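Local coordinates for putative peptide ABC-transport system periplasmic peptide-binding protein (Campylobacter jejuni, PDB 4OEV) that binds nickel(II), here together with oxalate, as the extracytoplasmic solute-binding component of an ABC-type importer, in a family generally assigned to peptide transport, at residues N274-Y279 and D341-S346. Residues are numbered along the deposited sequence; the frame is centred on the assembly and turned at random.
Sequences NLLHDY and DPLRVS. With OXL (oxalate ion), chain D.
Leu-275 and Leu-276 meet Leu-343 and Ser-346 where the turn after helix 268-274 packs on the first turn of helix 342-357, in a periplasmic binding protein of solute-binding family 5. The tight part is leucine on leucine: CD2 of Leu-276 lies 3.5 Å from CD1 of Leu-343, closer than usual methyl contact, and the two side chains cross at about a right angle. Both leucines are buried, and Ala-458 and Leu-460 of strand 454-467 close in on them. In Leu-343, chi1 (177°) sets CG opposite the backbone N and chi2 (54°) turns CD1 against methyls of both leucines; CD2 of Leu-275 is 3.9 Å from Leu-343 CD1.

The solvent-facing side holds the partly exposed Leu-275 and Ser-346. Both methyls of Leu-275 meet CB of Ser-346, CD1 at 3.6 Å, and no hydrogen bond joins the segments. Beyond Leu-276 the chain reverses in a type I' turn, closed by Tyr-279 N to Leu-276 O at 2.8 Å, with exposed His-277 and Asp-278 at its corner.

The helix start is fixed by Asp-341, the N-cap, whose OD1 accepts from Leu-343 N at 3.0 Å. Asp-341 OD2 takes NE of Arg-344 in a salt bridge at 3.0 Å, in the guanidinium plane but from above the carboxylate plane. Arg-344, extended from CG to NE, grips the oxalate: Arg-344 NH1 donates to oxalate O3 at 2.8 Å and Arg-344 NH2 to oxalate O1 at 2.7 Å (164°).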
loop_
_atom_site.group_PDB
_atom_site.type_symbol
_atom_site.label_atom_id
_atom_site.label_comp_id
_atom_site.label_asym_id
_atom_site.label_seq_id
_atom_site.Cartn_x
_atom_site.Cartn_y
_atom_site.Cartn_z
ATOM N N ASN A 274 -1.146 -16.923 18.220
ATOM C CA ASN A 274 -1.812 -16.403 19.406
ATOM C C ASN A 274 -2.430 -15.019 19.268
ATOM O O ASN A 274 -3.587 -14.824 19.636
ATOM C CB ASN A 274 -0.841 -16.446 20.577
ATOM C CG ASN A 274 -0.384 -17.868 20.879
ATOM O OD1 ASN A 274 -1.211 -18.790 20.955
ATOM N ND2 ASN A 274 0.928 -18.062 21.024
ATOM N N LEU A 275 -1.680 -14.050 18.767
ATOM C CA LEU A 275 -2.234 -12.708 18.660
ATOM C C LEU A 275 -3.240 -12.581 17.518
ATOM O O LEU A 275 -4.330 -11.991 17.677
ATOM C CB LEU A 275 -1.120 -11.683 18.461
ATOM C CG LEU A 275 -1.547 -10.245 18.211
ATOM C CD1 LEU A 275 -2.368 -9.712 19.392
ATOM C CD2 LEU A 275 -0.296 -9.426 17.983
ATOM N N LEU A 276 -2.886 -13.181 16.388
ATOM C CA LEU A 276 -3.594 -12.919 15.149
ATOM C C LEU A 276 -4.604 -13.967 14.836
ATOM O O LEU A 276 -5.277 -13.873 13.808
ATOM C CB LEU A 276 -2.620 -12.805 13.995
ATOM C CG LEU A 276 -2.045 -11.401 13.997
ATOM C CD1 LEU A 276 -0.809 -11.350 13.160
ATOM C CD2 LEU A 276 -3.110 -10.456 13.464
ATOM N N HIS A 277 -4.661 -14.986 15.688
ATOM C CA HIS A 277 -5.732 -15.983 15.656
ATOM C C HIS A 277 -5.906 -16.582 14.279
ATOM O O HIS A 277 -7.032 -16.765 13.817
ATOM C CB HIS A 277 -7.056 -15.371 16.114
ATOM C CG HIS A 277 -6.974 -14.655 17.427
ATOM N ND1 HIS A 277 -6.622 -15.289 18.602
ATOM C CD2 HIS A 277 -7.226 -13.365 17.757
ATOM C CE1 HIS A 277 -6.645 -14.416 19.596
ATOM N NE2 HIS A 277 -7.011 -13.242 19.109
ATOM N N ASP A 278 -4.788 -16.817 13.607
ATOM C CA ASP A 278 -4.790 -17.392 12.258
ATOM C C ASP A 278 -5.621 -16.565 11.218
ATOM O O ASP A 278 -6.183 -17.099 10.253
ATOM C CB ASP A 278 -5.261 -18.856 12.347
ATOM C CG ASP A 278 -4.297 -19.724 13.192
ATOM O OD1 ASP A 278 -3.061 -19.600 12.992
ATOM O OD2 ASP A 278 -4.765 -20.501 14.068
ATOM N N TYR A 279 -5.713 -15.260 11.472
ATOM C CA TYR A 279 -6.103 -14.273 10.470
ATOM C C TYR A 279 -4.832 -13.725 9.830
ATOM O O TYR A 279 -4.771 -12.565 9.389
ATOM C CB TYR A 279 -6.907 -13.154 11.105
ATOM C CG TYR A 279 -8.308 -13.059 10.567
ATOM C CD1 TYR A 279 -8.612 -12.147 9.560
ATOM C CD2 TYR A 279 -9.325 -13.874 11.053
ATOM C CE1 TYR A 279 -9.896 -12.042 9.042
ATOM C CE2 TYR A 279 -10.632 -13.776 10.544
ATOM C CZ TYR A 279 -10.901 -12.854 9.528
ATOM O OH TYR A 279 -12.173 -12.729 9.003
ATOM N N ASP A 341 -3.867 1.778 16.044
ATOM C CA ASP A 341 -3.910 0.414 15.471
ATOM C C ASP A 341 -3.555 -0.644 16.537
ATOM O O ASP A 341 -2.363 -0.814 16.878
ATOM C CB ASP A 341 -2.966 0.313 14.290
ATOM C CG ASP A 341 -3.115 -1.004 13.515
ATOM O OD1 ASP A 341 -3.555 -2.013 14.118
ATOM O OD2 ASP A 341 -2.789 -1.002 12.291
ATOM N N PRO A 342 -4.579 -1.384 17.016
ATOM C CA PRO A 342 -4.360 -2.265 18.161
ATOM C C PRO A 342 -3.426 -3.393 17.797
ATOM O O PRO A 342 -2.707 -3.850 18.695
ATOM C CB PRO A 342 -5.753 -2.793 18.510
ATOM C CG PRO A 342 -6.546 -2.748 17.176
ATOM C CD PRO A 342 -5.965 -1.483 16.486
ATOM N N LEU A 343 -3.397 -3.783 16.522
ATOM C CA LEU A 343 -2.535 -4.870 16.078
ATOM C C LEU A 343 -1.070 -4.471 16.207
ATOM O O LEU A 343 -0.230 -5.232 16.731
ATOM C CB LEU A 343 -2.876 -5.266 14.654
ATOM C CG LEU A 343 -1.973 -6.362 14.092
ATOM C CD1 LEU A 343 -1.980 -7.547 15.047
ATOM C CD2 LEU A 343 -2.507 -6.797 12.758
ATOM N N ARG A 344 -0.776 -3.247 15.797
ATOM C CA ARG A 344 0.605 -2.764 15.838
ATOM C C ARG A 344 1.055 -2.506 17.264
ATOM O O ARG A 344 2.209 -2.811 17.611
ATOM C CB ARG A 344 0.758 -1.499 14.981
ATOM C CG ARG A 344 0.188 -1.660 13.591
ATOM C CD ARG A 344 0.765 -0.611 12.661
ATOM N NE ARG A 344 0.055 -0.430 11.385
ATOM C CZ ARG A 344 0.643 -0.035 10.244
ATOM N NH1 ARG A 344 -0.071 0.162 9.131
ATOM N NH2 ARG A 344 1.963 0.129 10.193
ATOM N N VAL A 345 0.173 -1.957 18.105
ATOM C CA VAL A 345 0.489 -1.791 19.519
ATOM C C VAL A 345 0.814 -3.140 20.160
ATOM O O VAL A 345 1.813 -3.256 20.909
ATOM C CB VAL A 345 -0.673 -1.145 20.316
ATOM C CG1 VAL A 345 -0.394 -1.227 21.830
ATOM C CG2 VAL A 345 -0.920 0.292 19.825
ATOM N N SER A 346 -0.015 -4.152 19.881
ATOM C CA SER A 346 0.215 -5.490 20.434
ATOM C C SER A 346 1.541 -6.043 19.954
ATOM O O SER A 346 2.311 -6.601 20.717
ATOM C CB SER A 346 -0.912 -6.447 20.059
ATOM O OG SER A 346 -2.075 -6.157 20.827
HETATM C C1 OXL D . 2.570 1.832 7.215
HETATM C C2 OXL D . 3.127 2.671 6.071
HETATM O O1 OXL D . 3.305 1.296 8.149
HETATM O O2 OXL D . 4.172 3.302 6.310
HETATM O O3 OXL D . 1.328 1.717 7.238
HETATM O O4 OXL D . 2.482 2.855 4.972
#